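Local coordinates for diol-dehydratase (Roseburia inulinivorans, PDB 5I2A), which probably catalyses the dehydration of 1,2-propanediol as a B12-independent glycyl radical enzyme, at residues 46-51 with 203-208; 51-56 with 521-526; 59-64 with 273-278; 86-91 with 279-284; 525-530 with 540-545. All coordinates share one frame; numbering follows the deposited sequence.

Interaction 1: 46-51 with 203-208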
# COMPACT_ATOMS: atom_id res chain seq x y z
N GLY A 46 -7.74 -2.26 11.55
CA GLY A 46 -8.72 -2.38 10.49
C GLY A 46 -8.91 -1.10 9.71
O GLY A 46 -9.51 -1.11 8.64
N GLN A 47 -8.42 0.01 10.24
CA GLN A 47 -8.53 1.30 9.57
C GLN A 47 -7.31 1.56 8.67
O GLN A 47 -6.29 0.91 8.83
CB GLN A 47 -8.69 2.41 10.60
CG GLN A 47 -10.03 2.38 11.32
CD GLN A 47 -10.14 3.48 12.37
OE1 GLN A 47 -9.90 4.65 12.07
NE2 GLN A 47 -10.48 3.11 13.60
N PRO A 48 -7.43 2.51 7.72
CA PRO A 48 -6.28 2.77 6.86
C PRO A 48 -5.09 3.27 7.67
O PRO A 48 -5.27 3.98 8.66
CB PRO A 48 -6.78 3.87 5.91
CG PRO A 48 -8.27 3.82 6.00
CD PRO A 48 -8.56 3.40 7.40
N VAL A 49 -3.89 2.89 7.24
CA VAL A 49 -2.66 3.21 7.95
C VAL A 49 -2.54 4.69 8.32
O VAL A 49 -2.24 5.03 9.45
CB VAL A 49 -1.41 2.84 7.11
CG1 VAL A 49 -0.16 3.10 7.92
CG2 VAL A 49 -1.47 1.38 6.69
N VAL A 50 -2.79 5.57 7.35
CA VAL A 50 -2.53 6.97 7.60
C VAL A 50 -3.52 7.52 8.65
O VAL A 50 -3.17 8.42 9.41
CB VAL A 50 -2.56 7.81 6.30
CG1 VAL A 50 -3.98 7.95 5.74
CG2 VAL A 50 -1.95 9.17 6.54
N MET A 51 -4.73 6.97 8.69
CA MET A 51 -5.71 7.37 9.69
C MET A 51 -5.26 6.86 11.06
O MET A 51 -5.38 7.56 12.07
CB MET A 51 -7.11 6.84 9.36
CG MET A 51 -8.17 7.18 10.41
SD MET A 51 -8.32 8.94 10.77
CE MET A 51 -8.80 9.58 9.16
N LYS A 203 -7.35 9.86 -0.96
CA LYS A 203 -7.09 11.30 -0.84
C LYS A 203 -7.83 11.85 0.37
O LYS A 203 -7.24 12.57 1.19
CB LYS A 203 -7.51 12.06 -2.11
CG LYS A 203 -7.38 13.58 -1.99
CD LYS A 203 -7.30 14.29 -3.35
CE LYS A 203 -6.97 15.78 -3.19
NZ LYS A 203 -6.95 16.54 -4.49
N MET A 204 -9.10 11.52 0.49
CA MET A 204 -9.91 12.08 1.57
C MET A 204 -9.48 11.54 2.91
O MET A 204 -9.48 12.27 3.88
CB MET A 204 -11.40 11.82 1.34
CG MET A 204 -12.02 12.69 0.25
SD MET A 204 -12.00 14.45 0.69
CE MET A 204 -12.71 14.34 2.31
N CYS A 205 -9.08 10.27 2.98
CA CYS A 205 -8.55 9.74 4.23
C CYS A 205 -7.30 10.54 4.68
O CYS A 205 -7.16 10.88 5.85
CB CYS A 205 -8.20 8.26 4.11
SG CYS A 205 -7.77 7.46 5.69
N PHE A 206 -6.40 10.82 3.75
CA PHE A 206 -5.18 11.58 4.05
C PHE A 206 -5.53 12.99 4.52
O PHE A 206 -5.00 13.46 5.52
CB PHE A 206 -4.26 11.63 2.83
CG PHE A 206 -3.06 12.51 3.01
CD1 PHE A 206 -2.04 12.16 3.88
CD2 PHE A 206 -2.96 13.71 2.32
CE1 PHE A 206 -0.94 12.98 4.04
CE2 PHE A 206 -1.86 14.53 2.47
CZ PHE A 206 -0.85 14.17 3.34
N LEU A 207 -6.43 13.66 3.80
CA LEU A 207 -6.85 15.00 4.17
C LEU A 207 -7.53 15.01 5.56
O LEU A 207 -7.27 15.89 6.36
CB LEU A 207 -7.78 15.60 3.10
CG LEU A 207 -7.13 15.84 1.73
CD1 LEU A 207 -8.10 16.43 0.71
CD2 LEU A 207 -5.89 16.74 1.85
N GLU A 208 -8.38 14.02 5.85
CA GLU A 208 -9.01 13.96 7.18
C GLU A 208 -7.96 13.74 8.25
O GLU A 208 -8.07 14.28 9.35
CB GLU A 208 -10.05 12.84 7.28
CG GLU A 208 -11.19 12.92 6.29
CD GLU A 208 -12.31 13.82 6.74
OE1 GLU A 208 -12.14 14.58 7.72
OE2 GLU A 208 -13.39 13.77 6.09

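Interaction 2: 51-56 with 521-526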
# COMPACT_ATOMS: atom_id res chain seq x y z
N MET A 51 -4.73 6.97 8.69
CA MET A 51 -5.71 7.37 9.69
C MET A 51 -5.26 6.86 11.06
O MET A 51 -5.38 7.56 12.07
CB MET A 51 -7.11 6.84 9.36
CG MET A 51 -8.17 7.18 10.41
SD MET A 51 -8.32 8.94 10.77
CE MET A 51 -8.80 9.58 9.16
N ARG A 52 -4.71 5.66 11.09
CA ARG A 52 -4.19 5.12 12.34
C ARG A 52 -3.04 5.98 12.87
O ARG A 52 -2.94 6.19 14.09
CB ARG A 52 -3.75 3.67 12.18
CG ARG A 52 -4.89 2.74 11.73
CD ARG A 52 -4.43 1.29 11.67
NE ARG A 52 -4.25 0.71 12.99
CZ ARG A 52 -3.57 -0.42 13.22
NH1 ARG A 52 -2.99 -1.06 12.22
NH2 ARG A 52 -3.47 -0.89 14.45
N LYS A 53 -2.19 6.50 11.98
CA LYS A 53 -1.06 7.36 12.40
C LYS A 53 -1.57 8.67 12.99
O LYS A 53 -1.05 9.16 13.99
CB LYS A 53 -0.11 7.67 11.23
CG LYS A 53 0.56 6.48 10.56
CD LYS A 53 1.59 5.84 11.42
CE LYS A 53 2.78 6.78 11.61
NZ LYS A 53 3.68 6.24 12.63
N ALA A 54 -2.59 9.25 12.35
CA ALA A 54 -3.20 10.49 12.81
C ALA A 54 -3.81 10.31 14.18
O ALA A 54 -3.59 11.13 15.07
CB ALA A 54 -4.25 10.98 11.82
N ARG A 55 -4.55 9.21 14.35
CA ARG A 55 -5.18 8.90 15.62
C ARG A 55 -4.14 8.63 16.71
O ARG A 55 -4.34 9.00 17.85
CB ARG A 55 -6.13 7.70 15.49
CG ARG A 55 -7.39 8.00 14.67
CD ARG A 55 -8.32 8.95 15.39
NE ARG A 55 -9.57 9.15 14.66
CZ ARG A 55 -10.38 10.19 14.84
NH1 ARG A 55 -10.06 11.13 15.72
NH2 ARG A 55 -11.50 10.29 14.13
N ALA A 56 -3.04 7.99 16.35
CA ALA A 56 -2.01 7.73 17.35
C ALA A 56 -1.32 9.05 17.75
O ALA A 56 -1.08 9.29 18.92
CB ALA A 56 -1.01 6.72 16.83
N LEU A 521 3.98 1.83 5.90
CA LEU A 521 3.64 1.70 7.31
C LEU A 521 3.73 3.00 8.11
O LEU A 521 3.12 3.11 9.16
CB LEU A 521 4.54 0.63 7.95
CG LEU A 521 4.34 -0.81 7.45
CD1 LEU A 521 5.31 -1.78 8.15
CD2 LEU A 521 2.88 -1.26 7.67
N ALA A 522 4.47 3.99 7.62
CA ALA A 522 4.63 5.21 8.41
C ALA A 522 4.47 6.53 7.64
O ALA A 522 5.37 7.37 7.69
CB ALA A 522 6.01 5.18 9.11
N PRO A 523 3.33 6.73 6.94
CA PRO A 523 3.05 8.06 6.39
C PRO A 523 2.79 9.04 7.53
O PRO A 523 2.25 8.64 8.56
CB PRO A 523 1.79 7.83 5.55
CG PRO A 523 1.06 6.73 6.29
CD PRO A 523 2.17 5.82 6.82
N LEU A 524 3.19 10.29 7.37
CA LEU A 524 3.10 11.26 8.45
C LEU A 524 2.24 12.42 8.04
O LEU A 524 2.68 13.30 7.31
CB LEU A 524 4.49 11.75 8.85
CG LEU A 524 5.51 10.67 9.19
CD1 LEU A 524 6.87 11.31 9.50
CD2 LEU A 524 5.02 9.83 10.38
N PRO A 525 0.98 12.43 8.49
CA PRO A 525 0.11 13.52 8.05
C PRO A 525 0.52 14.89 8.57
O PRO A 525 0.32 15.84 7.84
CB PRO A 525 -1.27 13.11 8.60
CG PRO A 525 -1.02 11.98 9.52
CD PRO A 525 0.26 11.34 9.15
N PHE A 526 1.10 15.00 9.77
CA PHE A 526 1.40 16.36 10.23
C PHE A 526 2.62 16.96 9.53
O PHE A 526 2.55 18.08 9.01
CB PHE A 526 1.60 16.45 11.76
CG PHE A 526 1.67 17.87 12.23
CD1 PHE A 526 0.55 18.70 12.10
CD2 PHE A 526 2.85 18.42 12.73
CE1 PHE A 526 0.59 20.04 12.48
CE2 PHE A 526 2.90 19.76 13.12
CZ PHE A 526 1.77 20.57 12.99
O HOH W 1 4.01 3.47 11.90

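Interaction 3: 59-64 with 273-278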
# COMPACT_ATOMS: atom_id res chain seq x y z
N HIS A 59 -3.63 10.70 20.01
CA HIS A 59 -3.68 10.07 21.32
C HIS A 59 -2.42 10.38 22.13
O HIS A 59 -2.49 10.56 23.34
CB HIS A 59 -3.85 8.57 21.19
CG HIS A 59 -4.23 7.88 22.47
ND1 HIS A 59 -5.40 8.16 23.14
CD2 HIS A 59 -3.60 6.92 23.17
CE1 HIS A 59 -5.47 7.39 24.21
NE2 HIS A 59 -4.40 6.63 24.25
N ILE A 60 -1.28 10.41 21.46
CA ILE A 60 -0.02 10.74 22.11
C ILE A 60 -0.07 12.19 22.62
O ILE A 60 0.25 12.44 23.77
CB ILE A 60 1.19 10.54 21.17
CG1 ILE A 60 1.40 9.06 20.87
CG2 ILE A 60 2.45 11.11 21.79
CD1 ILE A 60 2.14 8.80 19.58
N LEU A 61 -0.49 13.14 21.79
CA LEU A 61 -0.42 14.53 22.20
C LEU A 61 -1.47 14.86 23.28
O LEU A 61 -1.27 15.76 24.08
CB LEU A 61 -0.58 15.47 21.00
CG LEU A 61 0.57 15.48 19.98
CD1 LEU A 61 0.36 16.57 18.94
CD2 LEU A 61 1.93 15.63 20.65
N LYS A 62 -2.57 14.11 23.31
CA LYS A 62 -3.59 14.33 24.33
C LYS A 62 -3.10 13.87 25.70
O LYS A 62 -3.43 14.48 26.70
CB LYS A 62 -4.89 13.60 23.99
CG LYS A 62 -5.83 14.41 23.12
CD LYS A 62 -6.93 13.56 22.48
CE LYS A 62 -7.81 12.86 23.51
NZ LYS A 62 -8.72 11.85 22.88
N ASN A 63 -2.28 12.83 25.74
CA ASN A 63 -1.98 12.16 27.01
C ASN A 63 -0.54 12.16 27.48
O ASN A 63 -0.27 11.83 28.63
CB ASN A 63 -2.46 10.71 26.95
CG ASN A 63 -3.97 10.61 26.74
OD1 ASN A 63 -4.74 10.89 27.65
ND2 ASN A 63 -4.40 10.25 25.54
N LEU A 64 0.40 12.51 26.61
CA LEU A 64 1.80 12.52 26.98
C LEU A 64 2.02 13.49 28.15
O LEU A 64 1.54 14.60 28.12
CB LEU A 64 2.66 12.91 25.78
CG LEU A 64 4.13 12.52 25.77
CD1 LEU A 64 4.30 11.00 25.83
CD2 LEU A 64 4.81 13.12 24.53
N GLN A 273 8.54 22.66 15.95
CA GLN A 273 9.83 21.99 16.07
C GLN A 273 9.74 20.76 16.97
O GLN A 273 10.32 19.72 16.67
CB GLN A 273 10.89 22.93 16.64
CG GLN A 273 12.31 22.35 16.67
CD GLN A 273 12.93 22.21 15.28
OE1 GLN A 273 12.42 22.76 14.30
NE2 GLN A 273 14.03 21.47 15.19
N GLN A 274 9.01 20.89 18.07
CA GLN A 274 8.89 19.82 19.03
C GLN A 274 7.99 18.67 18.54
O GLN A 274 8.40 17.52 18.56
CB GLN A 274 8.35 20.35 20.36
CG GLN A 274 8.32 19.28 21.45
CD GLN A 274 7.38 19.63 22.61
OE1 GLN A 274 6.73 20.68 22.60
NE2 GLN A 274 7.33 18.77 23.61
N VAL A 275 6.77 18.99 18.11
CA VAL A 275 5.81 17.91 17.85
C VAL A 275 6.19 17.10 16.60
O VAL A 275 5.85 15.92 16.53
CB VAL A 275 4.36 18.41 17.70
CG1 VAL A 275 3.89 19.08 18.99
CG2 VAL A 275 4.20 19.34 16.47
N LEU A 276 6.89 17.71 15.65
CA LEU A 276 7.41 16.97 14.50
C LEU A 276 8.24 15.79 14.99
O LEU A 276 8.23 14.74 14.37
CB LEU A 276 8.24 17.88 13.59
CG LEU A 276 7.45 18.84 12.70
CD1 LEU A 276 8.39 19.82 12.04
CD2 LEU A 276 6.62 18.09 11.64
N GLN A 277 8.94 15.98 16.11
CA GLN A 277 9.85 14.96 16.62
C GLN A 277 9.19 14.05 17.66
O GLN A 277 9.80 13.11 18.17
CB GLN A 277 11.11 15.64 17.18
CG GLN A 277 11.85 16.37 16.03
CD GLN A 277 13.10 17.07 16.45
OE1 GLN A 277 14.16 16.46 16.53
NE2 GLN A 277 12.99 18.37 16.69
N ILE A 278 7.93 14.33 17.95
CA ILE A 278 7.06 13.39 18.63
C ILE A 278 6.37 12.50 17.57
O ILE A 278 6.28 11.30 17.74
CB ILE A 278 6.00 14.12 19.49
CG1 ILE A 278 6.68 14.82 20.68
CG2 ILE A 278 4.91 13.17 19.97
CD1 ILE A 278 5.70 15.65 21.51

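Interaction 4: 86-91 with 279-284. With EDO (1,2-ethanediol), chain C.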
# COMPACT_ATOMS: atom_id res chain seq x y z
N GLN A 86 11.73 9.84 24.37
CA GLN A 86 10.71 8.81 24.22
C GLN A 86 11.26 7.71 23.31
O GLN A 86 12.39 7.82 22.84
CB GLN A 86 9.43 9.40 23.63
CG GLN A 86 8.76 10.47 24.51
CD GLN A 86 8.20 9.92 25.82
OE1 GLN A 86 8.03 8.71 25.97
NE2 GLN A 86 7.92 10.81 26.77
N THR A 87 10.47 6.67 23.08
CA THR A 87 10.85 5.59 22.17
C THR A 87 9.84 5.45 21.03
O THR A 87 8.73 5.95 21.10
CB THR A 87 10.99 4.23 22.89
OG1 THR A 87 9.71 3.81 23.38
CG2 THR A 87 11.97 4.34 24.07
N TYR A 88 10.26 4.78 19.96
CA TYR A 88 9.52 4.78 18.70
C TYR A 88 9.46 3.35 18.16
O TYR A 88 10.10 3.01 17.15
CB TYR A 88 10.18 5.78 17.71
CG TYR A 88 10.15 7.20 18.23
CD1 TYR A 88 11.00 7.60 19.26
CD2 TYR A 88 9.26 8.15 17.72
CE1 TYR A 88 10.95 8.88 19.78
CE2 TYR A 88 9.21 9.44 18.23
CZ TYR A 88 10.07 9.80 19.26
OH TYR A 88 10.05 11.05 19.80
N PRO A 89 8.69 2.48 18.83
CA PRO A 89 8.65 1.07 18.46
C PRO A 89 8.05 0.82 17.07
O PRO A 89 8.21 -0.28 16.55
CB PRO A 89 7.78 0.44 19.55
CG PRO A 89 6.89 1.54 19.99
CD PRO A 89 7.77 2.78 19.94
N GLU A 90 7.36 1.80 16.50
CA GLU A 90 6.81 1.64 15.15
C GLU A 90 7.93 1.43 14.12
O GLU A 90 7.70 0.86 13.06
CB GLU A 90 5.94 2.85 14.75
CG GLU A 90 6.68 4.17 14.56
CD GLU A 90 6.66 5.07 15.81
OE1 GLU A 90 6.53 6.30 15.66
OE2 GLU A 90 6.78 4.54 16.93
N PHE A 91 9.14 1.88 14.45
CA PHE A 91 10.27 1.70 13.53
C PHE A 91 11.10 0.49 13.94
O PHE A 91 11.33 -0.39 13.13
CB PHE A 91 11.14 2.96 13.48
CG PHE A 91 10.38 4.19 13.07
CD1 PHE A 91 9.84 4.30 11.79
CD2 PHE A 91 10.17 5.23 13.96
CE1 PHE A 91 9.10 5.43 11.41
CE2 PHE A 91 9.45 6.36 13.60
CZ PHE A 91 8.92 6.46 12.33
N GLU A 279 5.91 13.11 16.48
CA GLU A 279 5.25 12.38 15.41
C GLU A 279 6.17 11.30 14.85
O GLU A 279 5.74 10.18 14.61
CB GLU A 279 4.80 13.31 14.26
CG GLU A 279 3.96 12.55 13.22
CD GLU A 279 3.57 13.37 12.00
OE1 GLU A 279 4.34 14.27 11.59
OE2 GLU A 279 2.46 13.11 11.47
N SER A 280 7.44 11.65 14.65
CA SER A 280 8.44 10.72 14.17
C SER A 280 9.79 10.98 14.82
O SER A 280 10.09 12.11 15.20
CB SER A 280 8.58 10.83 12.64
OG SER A 280 9.67 10.07 12.19
N SER A 281 10.62 9.95 14.93
CA SER A 281 11.97 10.08 15.49
C SER A 281 13.03 10.49 14.47
O SER A 281 14.21 10.52 14.79
CB SER A 281 12.40 8.77 16.15
OG SER A 281 12.19 7.68 15.27
N GLY A 282 12.61 10.79 13.24
CA GLY A 282 13.54 11.32 12.26
C GLY A 282 14.25 12.55 12.83
O GLY A 282 13.60 13.41 13.43
N HIS A 283 15.57 12.61 12.73
CA HIS A 283 16.25 13.82 13.18
C HIS A 283 16.56 14.73 11.98
O HIS A 283 15.95 14.59 10.92
CB HIS A 283 17.51 13.48 14.01
CG HIS A 283 18.57 12.72 13.27
ND1 HIS A 283 18.98 11.45 13.65
CD2 HIS A 283 19.33 13.06 12.21
CE1 HIS A 283 19.94 11.04 12.84
NE2 HIS A 283 20.17 12.00 11.95
N SER A 284 17.47 15.69 12.17
CA SER A 284 17.71 16.75 11.19
C SER A 284 16.44 17.50 10.79
O SER A 284 16.30 17.96 9.66
CB SER A 284 18.41 16.20 9.95
OG SER A 284 19.68 15.72 10.30
C1 EDO C . 22.90 14.63 8.79
O1 EDO C . 21.69 15.24 8.34
C2 EDO C . 22.56 13.79 10.02
O2 EDO C . 21.75 12.64 9.70
O HOH W 2 5.96 7.60 13.37

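Interaction 5: 525-530 with 540-545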
# COMPACT_ATOMS: atom_id res chain seq x y z
N PRO A 525 0.98 12.43 8.49
CA PRO A 525 0.11 13.52 8.05
C PRO A 525 0.52 14.89 8.57
O PRO A 525 0.32 15.84 7.84
CB PRO A 525 -1.27 13.11 8.60
CG PRO A 525 -1.02 11.98 9.52
CD PRO A 525 0.26 11.34 9.15
N PHE A 526 1.10 15.00 9.77
CA PHE A 526 1.40 16.36 10.23
C PHE A 526 2.62 16.96 9.53
O PHE A 526 2.55 18.08 9.01
CB PHE A 526 1.60 16.45 11.76
CG PHE A 526 1.67 17.87 12.23
CD1 PHE A 526 0.55 18.70 12.10
CD2 PHE A 526 2.85 18.42 12.73
CE1 PHE A 526 0.59 20.04 12.48
CE2 PHE A 526 2.90 19.76 13.12
CZ PHE A 526 1.77 20.57 12.99
N GLU A 527 3.73 16.23 9.49
CA GLU A 527 4.88 16.69 8.70
C GLU A 527 4.48 16.95 7.23
O GLU A 527 4.88 17.95 6.64
CB GLU A 527 6.02 15.68 8.78
CG GLU A 527 7.33 16.18 8.16
CD GLU A 527 7.49 15.81 6.70
OE1 GLU A 527 6.72 14.95 6.21
OE2 GLU A 527 8.38 16.38 6.04
N SER A 528 3.66 16.07 6.66
CA SER A 528 3.28 16.22 5.25
C SER A 528 2.49 17.49 4.96
O SER A 528 2.67 18.11 3.90
CB SER A 528 2.48 15.00 4.76
OG SER A 528 3.26 13.82 4.77
N CYS A 529 1.61 17.89 5.87
CA CYS A 529 0.72 19.01 5.58
C CYS A 529 1.50 20.31 5.50
O CYS A 529 1.04 21.28 4.92
CB CYS A 529 -0.41 19.12 6.61
SG CYS A 529 -0.01 19.80 8.25
N LEU A 530 2.71 20.32 6.06
CA LEU A 530 3.56 21.50 6.00
C LEU A 530 4.62 21.43 4.88
O LEU A 530 5.59 22.18 4.87
CB LEU A 530 4.23 21.71 7.36
CG LEU A 530 3.27 21.80 8.55
CD1 LEU A 530 4.05 22.01 9.83
CD2 LEU A 530 2.26 22.94 8.31
N SER A 540 0.96 11.56 1.43
CA SER A 540 1.99 11.95 2.35
C SER A 540 3.33 12.17 1.65
O SER A 540 3.55 11.72 0.52
CB SER A 540 2.16 10.88 3.44
OG SER A 540 2.83 9.75 2.93
N ALA A 541 4.21 12.87 2.34
CA ALA A 541 5.55 13.11 1.83
C ALA A 541 6.29 11.79 1.69
O ALA A 541 7.21 11.65 0.89
CB ALA A 541 6.31 14.06 2.76
N GLN A 542 5.88 10.81 2.49
CA GLN A 542 6.56 9.52 2.51
C GLN A 542 6.15 8.68 1.29
O GLN A 542 6.79 7.67 0.99
CB GLN A 542 6.27 8.77 3.81
CG GLN A 542 6.82 9.46 5.08
CD GLN A 542 6.14 10.80 5.37
OE1 GLN A 542 4.92 10.91 5.31
NE2 GLN A 542 6.94 11.81 5.67
N GLU A 543 5.11 9.12 0.58
CA GLU A 543 4.57 8.42 -0.60
C GLU A 543 4.83 9.11 -1.95
O GLU A 543 4.50 8.55 -2.98
CB GLU A 543 3.05 8.25 -0.46
CG GLU A 543 2.66 7.30 0.63
CD GLU A 543 1.20 7.43 0.98
OE1 GLU A 543 0.83 8.42 1.64
OE2 GLU A 543 0.43 6.54 0.58
N GLY A 544 5.38 10.32 -1.94
CA GLY A 544 5.59 11.05 -3.18
C GLY A 544 4.86 12.39 -3.27
O GLY A 544 4.91 13.05 -4.30
N GLY A 545 4.19 12.80 -2.20
CA GLY A 545 3.51 14.08 -2.16
C GLY A 545 4.37 15.34 -2.32
O GLY A 545 3.86 16.37 -2.80

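Interaction 1: 46-51 with 203-208
Val-50 and Phe-206 bring the two backbones nearest, 6.4 Å between their CA atoms, and this sets the first turn of helix 49-63, with Pro-48 at its N-cap position, against the flank of helix 200-233. The thiol of Cys-205 is where three side chains converge. Its SG, anti to the backbone N (chi1 -171°), lies 3.7 Å from Pro-48 CG and about as near to CB of the same ring, so it meets one side of the pyrrolidine. Val-50 CG1 and Met-51 CB each stand 3.8 Å from that SG, and all of these neighbours are carbon. Val-50 divides its two branches between partners: while CG1 goes to the sulfur, CG2 comes within 4.0 Å of Phe-206 CD1, at the edge of the ring and near its plane. The Val-50 and Phe-206 side chains cross at about a right angle. Met-51 is bent at chi2 and chi3, and its terminal CE reaches a point 4.0 Å from Glu-208 CB and 3.9 Å from Cys-205 O. Tyr-140 of the second subunit packs on both Pro-48 and Cys-205, which places this contact at the dimer interface. The whole is a nonpolar docking of a helix N-terminus on the side of a long helix, within the largely helical pyruvate formate lyase-like fold.

Interaction 2: 51-56 with 521-526
Lys-53 and Ala-54 carry this helix-on-loop packing, in which helix 49-63 lies over the short connection between helix 489-521 and helix 525-529. The nearest backbone pair is Ala-54 CA with Pro-525 CA, 6.5 Å apart. Lys-53 comes first in sequence, and its aliphatic chain curls round one carbonyl oxygen: CG is 3.4 Å and CE 3.6 Å from Pro-523 O. Bends at chi2 (-71°) and chi3 (-68°) produce that curl. CE also meets a branch of Leu-524, with CD2 at 4.0 Å. Beyond it, the ammonium works through solvent, since NZ donates to a water at 2.9 Å and the water in turn donates to Leu-521 O at 2.9 Å. An alanine here would remove everything past CB, and would probably open a gap beside Pro-523 O and leave the bridging water without this donor. Phe-41 of helix 32-43 and Glu-90 also touch the lysine side chain, though the acid's own salt bridge is to Arg-33. One residue further on, the contact becomes purely apolar: the Ala-54 methyl, CB, rests 4.1 Å from Pro-525 CG.

Interaction 3: 59-64 with 273-278
Ile-60 and Ile-278 face each other with their CA atoms 8.3 Å apart, where the last turns of helix 49-63 pass those of helix 262-279. The axes of the short helical segments approach to 11.5 Å, and their N-to-C directions differ by 124°, so the helices pack at a steep angle, nearer antiparallel than parallel. Such spacing is bridged by branched side chains, and Ile-278 supplies most of the surface on its helix. Its CG2, anti to the backbone N, lies 3.7 Å from Ile-60 CG2, the two side chains sliding past each other in opposite directions. Leu-61 turns one branch to this isoleucine: CD2 is 3.9 Å from CD1 of Ile-278 and similarly near its CG2, thus spanning both methyls. The same CD2 touches Val-275 CG1 more distantly, at 4.3 Å. Leu-64, the first residue beyond the helix, meets Ile-278 tip to tip, CD2 against CD1 at 4.0 Å. On the sides turned from the contact, each helix binds its own amides. Asn-63 ND2 donates to His-59 O at 2.9 Å, in the carbonyl plane and on a lone pair, and stands over one face of the His-59 ring toward its rim. Gln-277 NE2 donates to Gln-273 O at 3.0 Å in an almost straight bond (174°), from above the carbonyl plane. Tyr-220 of helix 200-233 packs on both Leu-61 and Val-275. With methyl groups alone meeting across the interface, its cohesion must come from van der Waals contact and the exclusion of water, and depends on shape rather than on directed bonds.

Interaction 4: 86-91 with 279-284
Tyr-88 lies against Ser-281, the middle residue of an ST turn that follows the end of helix 262-279 and leads into the short strand 283-285 of this glycyl radical enzyme fold. In that turn Ser-280 OG accepts from Gly-282 N at 3.2 Å. The tyrosine can be followed outward. Its CB is 3.7 Å from Ser-281 OG, and CG, anti to the carbonyl carbon (chi1 -62°), is 3.4 Å from Ser-281 CB. CD1 and CD2 flank the same methylene almost evenly, which agrees with a CH-pi contact: Ser-281 CB stands 3.5 Å from the ring centroid and 13° off the normal, over the centre of one face. Further out, Tyr-88 CE2 lies 3.8 Å from Ser-280 C, beside the peptide, while OH at the tip is hydrogen-bonded to Gln-277 O. Phe-91 comes to the same serine from another direction, its CD2 being 3.4 Å from Ser-281 OG, with the hydroxyl placed obliquely to the ring. That hydroxyl has its polar partners elsewhere, in Asn-162 OD1 and Gly-163 N. Glu-90 joins through a water that donates to its OE1 at 2.7 Å and also to Glu-279 O; the same OE1 forms a salt bridge with Arg-33. At the start of that strand a 1,2-ethanediol, probably from the crystallisation liquor, is bound between two side chains and is also hydrogen-bonded to His-166, Glu-440 and Asp-452. Ser-284 OG is hydrogen-bonded to its O1, and His-283 NE2 donates, at the edge of the imidazole and in its plane, to its O2 at 2.8 Å.

Interaction 5: 525-530 with 540-545
Ser-528 and Ala-541 form the tight part of this contact, with CA atoms 5.1 Å apart. Ala-541 N donates to Ser-528 OG at 2.8 Å and almost straight (172°), and the same hydroxyl is hydrogen-bonded to Leu-524 O one turn back, so two backbone groups fix its rotation. Ser-540 closes in beside it, its CA lying 3.3 Å from Ser-528 OG. The Glu-527 side is looser. Gln-542 NE2 donates to Glu-527 OE1 at 3.2 Å, meeting the oxygen from 45° above the carboxylate plane, and the carboxylate and amide planes are turned 68° against each other. That OE1 also lies 3.6 Å from Ala-541 CB, a plain packing contact. The other end of the Gln-542 amide is better fixed, because its OE1 accepts from Leu-524 N. An alanine in place of Glu-527 would leave Gln-542 NE2 without this acceptor, and the amide would probably be held through its oxygen with less restraint on its turn. The loop 540-545 is meanwhile shaped by its own bonds: Glu-543 OE1 is gripped by Ser-540 OG at 2.7 Å and by Ser-540 N at 3.1 Å, while Ser-540 O accepts from Glu-543 N and Gly-545 N, which reach it from opposite faces of its plane. In the fold, helix 525-529 is surrounded by helices 171-190, 200-233 and 262-279, with Phe-206 packed on Ser-528, and the loop at its side runs on into strand 548-556, which pairs in parallel with strand 454-457.

In the fold
Interactions 1, 2 and 3 follow helix 49-63 from its first turn to its last; the centres of 1 and 2 are about 8 Å apart, those of 2 and 3 about 12 Å. Helix 525-529 ties interaction 2 to interaction 5, and Phe-206 carries interaction 1 over to interaction 5 by touching Ser-528 and Ser-540. Glu-279 links interaction 4 to interactions 2 and 5: its OE2 and OE1 lie 2.9 Å from Phe-526 N and Glu-527 N respectively, probable hydrogen bonds at the helix start. Phe-526 also packs on Val-275 of interaction 3. Interaction 4 reaches the bound diol, which probably marks the substrate pocket: its partner Glu-440 follows a Gly-Cys-Val stretch typical of glycyl radical dehydratases.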